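Local atomic coordinates of protein prgH (Salmonella enterica subsp. enterica serovar Typhimurium, PDB entry 4G2S), a protein that probably helps build the basal body of the SPI-1 type III secretion system used in cell invasion, through an FHA-type domain. Residues 11-16 / 98-103; 25-30 / 48-53. One frame throughout, in Å; residues are numbered along the deposited sequence.

Contact 1 (11-16 / 98-103); sequences LLNSSL and GELLIL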
loop_
_atom_site.group_PDB
_atom_site.type_symbol
_atom_site.label_atom_id
_atom_site.label_comp_id
_atom_site.label_asym_id
_atom_site.label_seq_id
_atom_site.Cartn_x
_atom_site.Cartn_y
_atom_site.Cartn_z
ATOM N N LEU A 11 1.416 0.765 24.601
ATOM C CA LEU A 11 2.704 1.465 24.348
ATOM C C LEU A 11 2.771 2.722 25.183
ATOM O O LEU A 11 1.777 3.465 25.295
ATOM C CB LEU A 11 2.792 1.763 22.879
ATOM C CG LEU A 11 2.768 0.530 21.980
ATOM C CD1 LEU A 11 3.106 1.018 20.572
ATOM C CD2 LEU A 11 3.664 -0.557 22.388
ATOM N N LEU A 12 3.898 2.970 25.830
ATOM C CA LEU A 12 4.018 4.141 26.702
ATOM C C LEU A 12 5.013 5.151 26.146
ATOM O O LEU A 12 5.222 6.184 26.748
ATOM C CB LEU A 12 4.457 3.744 28.121
ATOM C CG LEU A 12 3.612 2.731 28.903
ATOM C CD1 LEU A 12 4.192 2.600 30.306
ATOM C CD2 LEU A 12 2.168 3.189 28.934
ATOM N N ASN A 13 5.636 4.806 25.032
ATOM C CA ASN A 13 6.428 5.693 24.199
ATOM C C ASN A 13 6.336 5.264 22.734
ATOM O O ASN A 13 5.443 4.465 22.392
ATOM C CB ASN A 13 7.870 5.784 24.686
ATOM C CG ASN A 13 8.673 4.549 24.381
ATOM O OD1 ASN A 13 8.118 3.507 24.073
ATOM N ND2 ASN A 13 9.984 4.623 24.615
ATOM N N SER A 14 7.256 5.757 21.906
ATOM C CA SER A 14 7.179 5.613 20.423
ATOM C C SER A 14 6.136 6.568 19.812
ATOM O O SER A 14 5.380 7.252 20.513
ATOM C CB SER A 14 6.971 4.173 19.945
ATOM O OG SER A 14 5.563 3.812 19.864
ATOM N N SER A 15 6.149 6.640 18.489
ATOM C CA SER A 15 5.172 7.432 17.732
ATOM C C SER A 15 3.740 6.892 17.856
ATOM O O SER A 15 2.757 7.597 17.568
ATOM C CB SER A 15 5.602 7.487 16.268
ATOM O OG SER A 15 5.484 6.175 15.743
ATOM N N LEU A 16 3.628 5.643 18.316
ATOM C CA LEU A 16 2.352 5.008 18.585
ATOM C C LEU A 16 1.996 4.992 20.085
ATOM O O LEU A 16 1.162 4.211 20.525
ATOM C CB LEU A 16 2.368 3.584 18.049
ATOM C CG LEU A 16 2.572 3.447 16.533
ATOM C CD1 LEU A 16 2.239 2.025 16.155
ATOM C CD2 LEU A 16 1.772 4.461 15.718
ATOM N N GLY A 98 14.382 -3.192 24.725
ATOM C CA GLY A 98 15.241 -2.267 24.000
ATOM C C GLY A 98 14.864 -0.820 24.394
ATOM O O GLY A 98 14.754 -0.519 25.597
ATOM N N GLU A 99 14.664 0.063 23.412
ATOM C CA GLU A 99 14.258 1.462 23.719
ATOM C C GLU A 99 12.735 1.637 23.753
ATOM O O GLU A 99 12.238 2.756 23.934
ATOM C CB GLU A 99 14.857 2.456 22.700
ATOM C CG GLU A 99 15.581 3.631 23.320
ATOM C CD GLU A 99 16.961 3.272 23.849
ATOM O OE1 GLU A 99 17.165 2.099 24.257
ATOM O OE2 GLU A 99 17.840 4.175 23.885
ATOM N N LEU A 100 11.977 0.565 23.552
ATOM C CA LEU A 100 10.551 0.646 23.697
ATOM C C LEU A 100 10.102 0.514 25.142
ATOM O O LEU A 100 10.650 -0.312 25.915
ATOM C CB LEU A 100 9.892 -0.454 22.864
ATOM C CG LEU A 100 8.420 -0.349 22.667
ATOM C CD1 LEU A 100 8.058 0.888 21.832
ATOM C CD2 LEU A 100 7.936 -1.645 22.069
ATOM N N LEU A 101 9.060 1.261 25.489
ATOM C CA LEU A 101 8.441 1.153 26.807
ATOM C C LEU A 101 6.948 0.751 26.670
ATOM O O LEU A 101 6.140 1.405 25.955
ATOM C CB LEU A 101 8.658 2.487 27.548
ATOM C CG LEU A 101 8.756 2.545 29.058
ATOM C CD1 LEU A 101 8.925 3.973 29.523
ATOM C CD2 LEU A 101 7.475 1.987 29.614
ATOM N N ILE A 102 6.588 -0.361 27.321
ATOM C CA ILE A 102 5.254 -0.908 27.231
ATOM C C ILE A 102 4.729 -1.140 28.599
ATOM O O ILE A 102 5.436 -1.124 29.564
ATOM C CB ILE A 102 5.218 -2.268 26.476
ATOM C CG1 ILE A 102 5.983 -3.339 27.252
ATOM C CG2 ILE A 102 5.878 -2.165 25.093
ATOM C CD1 ILE A 102 5.817 -4.729 26.628
ATOM N N LEU A 103 3.455 -1.467 28.663
ATOM C CA LEU A 103 2.818 -1.735 29.904
ATOM C C LEU A 103 1.789 -2.809 29.565
ATOM O O LEU A 103 1.224 -2.731 28.496
ATOM C CB LEU A 103 2.164 -0.426 30.412
ATOM C CG LEU A 103 1.493 -0.684 31.751
ATOM C CD1 LEU A 103 1.737 0.496 32.681
ATOM C CD2 LEU A 103 0.014 -1.005 31.616
#

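Contact 2 (25-30 / 48-53); sequences TGRTLF and PADSFF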
loop_
_atom_site.group_PDB
_atom_site.type_symbol
_atom_site.label_atom_id
_atom_site.label_comp_id
_atom_site.label_asym_id
_atom_site.label_seq_id
_atom_site.Cartn_x
_atom_site.Cartn_y
_atom_site.Cartn_z
ATOM N N THR A 25 -4.283 -15.667 24.158
ATOM C CA THR A 25 -3.653 -16.738 24.895
ATOM C C THR A 25 -2.604 -17.320 24.001
ATOM O O THR A 25 -2.849 -17.545 22.807
ATOM C CB THR A 25 -4.666 -17.833 25.230
ATOM O OG1 THR A 25 -5.777 -17.201 25.842
ATOM C CG2 THR A 25 -4.070 -18.849 26.197
ATOM N N GLY A 26 -1.435 -17.590 24.573
ATOM C CA GLY A 26 -0.326 -18.097 23.788
ATOM C C GLY A 26 0.696 -16.996 23.525
ATOM O O GLY A 26 0.924 -16.152 24.406
ATOM N N ARG A 27 1.299 -17.018 22.335
ATOM C CA ARG A 27 2.447 -16.186 21.964
ATOM C C ARG A 27 2.023 -15.094 21.006
ATOM O O ARG A 27 1.454 -15.402 19.983
ATOM C CB ARG A 27 3.522 -17.029 21.271
ATOM C CG ARG A 27 4.493 -16.229 20.367
ATOM C CD ARG A 27 4.959 -16.933 19.060
ATOM N NE ARG A 27 4.356 -16.439 17.792
ATOM C CZ ARG A 27 5.011 -16.126 16.649
ATOM N NH1 ARG A 27 6.363 -16.200 16.518
ATOM N NH2 ARG A 27 4.304 -15.729 15.588
ATOM N N THR A 28 2.320 -13.838 21.352
ATOM C CA THR A 28 2.163 -12.714 20.437
ATOM C C THR A 28 3.535 -12.101 20.170
ATOM O O THR A 28 4.243 -11.782 21.099
ATOM C CB THR A 28 1.201 -11.657 21.028
ATOM O OG1 THR A 28 -0.025 -12.324 21.385
ATOM C CG2 THR A 28 0.863 -10.622 20.008
ATOM N N LEU A 29 3.855 -11.972 18.888
ATOM C CA LEU A 29 5.063 -11.274 18.366
ATOM C C LEU A 29 4.870 -9.788 18.082
ATOM O O LEU A 29 3.894 -9.362 17.422
ATOM C CB LEU A 29 5.530 -11.923 17.107
ATOM C CG LEU A 29 6.860 -11.413 16.424
ATOM C CD1 LEU A 29 8.002 -11.664 17.360
ATOM C CD2 LEU A 29 7.073 -12.171 15.056
ATOM N N PHE A 30 5.833 -9.030 18.561
ATOM C CA PHE A 30 5.996 -7.628 18.321
ATOM C C PHE A 30 7.310 -7.426 17.573
ATOM O O PHE A 30 8.397 -7.652 18.089
ATOM C CB PHE A 30 5.953 -6.835 19.636
ATOM C CG PHE A 30 4.609 -6.865 20.272
ATOM C CD1 PHE A 30 4.249 -7.952 21.054
ATOM C CD2 PHE A 30 3.680 -5.910 19.996
ATOM C CE1 PHE A 30 2.979 -8.024 21.626
ATOM C CE2 PHE A 30 2.382 -5.958 20.581
ATOM C CZ PHE A 30 2.056 -7.019 21.389
ATOM N N PRO A 48 -6.287 -14.177 12.825
ATOM C CA PRO A 48 -6.388 -13.413 14.075
ATOM C C PRO A 48 -4.990 -12.997 14.557
ATOM O O PRO A 48 -4.129 -13.854 14.766
ATOM C CB PRO A 48 -7.072 -14.395 15.032
ATOM C CG PRO A 48 -7.927 -15.233 14.136
ATOM C CD PRO A 48 -7.147 -15.379 12.851
ATOM N N ALA A 49 -4.779 -11.686 14.680
ATOM C CA ALA A 49 -3.437 -11.116 14.794
ATOM C C ALA A 49 -2.622 -11.683 15.979
ATOM O O ALA A 49 -2.943 -11.419 17.150
ATOM C CB ALA A 49 -3.518 -9.590 14.882
ATOM N N ASP A 50 -1.579 -12.465 15.659
ATOM C CA ASP A 50 -0.596 -12.918 16.655
ATOM C C ASP A 50 0.760 -12.223 16.458
ATOM O O ASP A 50 1.759 -12.597 17.092
ATOM C CB ASP A 50 -0.408 -14.410 16.582
ATOM C CG ASP A 50 0.125 -14.865 15.221
ATOM O OD1 ASP A 50 0.334 -14.001 14.353
ATOM O OD2 ASP A 50 0.332 -16.060 15.024
ATOM N N SER A 51 0.737 -11.196 15.620
ATOM C CA SER A 51 1.900 -10.351 15.248
ATOM C C SER A 51 1.550 -8.889 15.115
ATOM O O SER A 51 0.523 -8.590 14.487
ATOM C CB SER A 51 2.344 -10.737 13.844
ATOM O OG SER A 51 3.520 -11.453 13.977
ATOM N N PHE A 52 2.394 -7.989 15.600
ATOM C CA PHE A 52 2.221 -6.523 15.435
ATOM C C PHE A 52 3.532 -5.823 15.072
ATOM O O PHE A 52 4.590 -6.241 15.532
ATOM C CB PHE A 52 1.611 -5.908 16.697
ATOM C CG PHE A 52 0.208 -6.506 17.027
ATOM C CD1 PHE A 52 -0.855 -6.133 16.273
ATOM C CD2 PHE A 52 0.013 -7.436 18.044
ATOM C CE1 PHE A 52 -2.126 -6.657 16.474
ATOM C CE2 PHE A 52 -1.259 -7.932 18.330
ATOM C CZ PHE A 52 -2.335 -7.570 17.511
ATOM N N PHE A 53 3.475 -4.786 14.247
ATOM C CA PHE A 53 4.654 -4.022 13.930
ATOM C C PHE A 53 4.564 -2.718 14.648
ATOM O O PHE A 53 3.556 -2.048 14.543
ATOM C CB PHE A 53 4.786 -3.686 12.433
ATOM C CG PHE A 53 5.892 -2.738 12.156
ATOM C CD1 PHE A 53 7.188 -3.197 12.077
ATOM C CD2 PHE A 53 5.644 -1.358 12.026
ATOM C CE1 PHE A 53 8.216 -2.310 11.829
ATOM C CE2 PHE A 53 6.668 -0.470 11.790
ATOM C CZ PHE A 53 7.963 -0.953 11.691
#

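Contact 1 (11-16 / 98-103)
In this FHA-type beta sandwich the chain leaves strand 7-11 while still paired with the antiparallel strand 100-106, and Asn13 takes over where the backbone pairing ends. Leu11 and Ile102 form a non-hydrogen-bonded pair; the side chains cross obliquely, CD2 of Leu11 coming 3.8 Å from CG2 of Ile102. Both side chains face the interior, where Leu11 meets Ile54 and Ile102 meets Phe63 of the other sheet, a place suited to branched aliphatics. The next residue turns to the other face: CG of Leu12 lies anti to its carbonyl carbon (chi1 -57°), which lays CD1 against CB of Leu103 at 3.6 Å and presses it to 3.4 Å from CD2 of Leu101, a tight methyl contact. Trp111 adds to this group. Meanwhile Leu12 N donates to Leu101 O at 2.7 Å. Asn13 holds CG in the crowded position between N and carbonyl carbon (chi1 74°), so its amide stands across Leu101 at about a right angle and imitates a peptide group, accepting and donating at once. Leu101 N reaches OD1 at 2.8 Å from above the carbonyl plane, whereas ND2 donates to Glu99 O at 3.0 Å, with that oxygen lying in the amide plane of Asn13.

Contact 2 (25-30 / 48-53)
Strands 26-33 and 51-55 run parallel as the two strands of a beta-alpha-beta unit, with helix 35-41 in the connection between them. Two hydrogen bonds join the segments, and both use Leu29, whose peptide groups turn toward the neighbouring strand. Leu29 N donates to Asp50 O at 2.8 Å, approaching from above the carbonyl plane. Leu29 O in turn accepts from Phe52 N at 2.7 Å, the donor lying nearly along the C=O axis. Phe52 N is its hydrogen-bond donor here, and Ser51 CA, 3.1 Å from Leu29 O, adds a weaker CA-H...O contact. Thr28 and Phe30 turn their own peptide groups the other way, to Ile65 and Phe63 on strand 63-67, which leaves strand 26-33 bonded along both edges.

Side chains alternate between the faces. Phe30 and Phe52 point the same way into the hydrophobic interior, their ring planes inclined at 35° and CE2 of Phe30 lying 3.8 Å from CD2 of Phe52. Phe63 stacks on Phe30 and Phe21 meets Phe52, so large flat groups fill this layer. Thr28 suits the same face because CG2, anti to its backbone N, touches the edge of the Phe52 ring.

The opposite face, with Leu29 and Ser51, is more polar. Arg27 sends its bent chain over it, and CB of Leu29 lies above the centre of one guanidinium face. NH1 is satisfied by a salt bridge to Glu64 and a hydrogen bond to Gly18 O of a neighbouring subunit, another copy of this protein. Asp50, near enough perhaps to steady the positive charge, is a looser neighbour: OD2 sits at the guanidinium edge, 4.0 Å from Arg27 NH2, beyond salt-bridge range, with the two planes 74° apart.

From the N terminus, the chain first runs through strand 7-11 into 11-16, the opening half of contact 1. It then returns along strand 20-22 and enters strand 26-33, where contact 2 begins. A short excursion through helix 35-41 comes back at 48-53 and closes contact 2 locally. Strands 63-67, 74-80, 83-88 and 95-97 follow before 98-103 closes contact 1, so the smaller loop lies wholly within the larger without crossing it. Contact 1 ties the two ends of the domain together in the sheet that holds strands 7-11 and 100-106; contact 2 adds 51-55, the outermost strand within this chain on its side of the other sheet. Their centres lie about 16 Å apart, on opposite sides of the chain's centre.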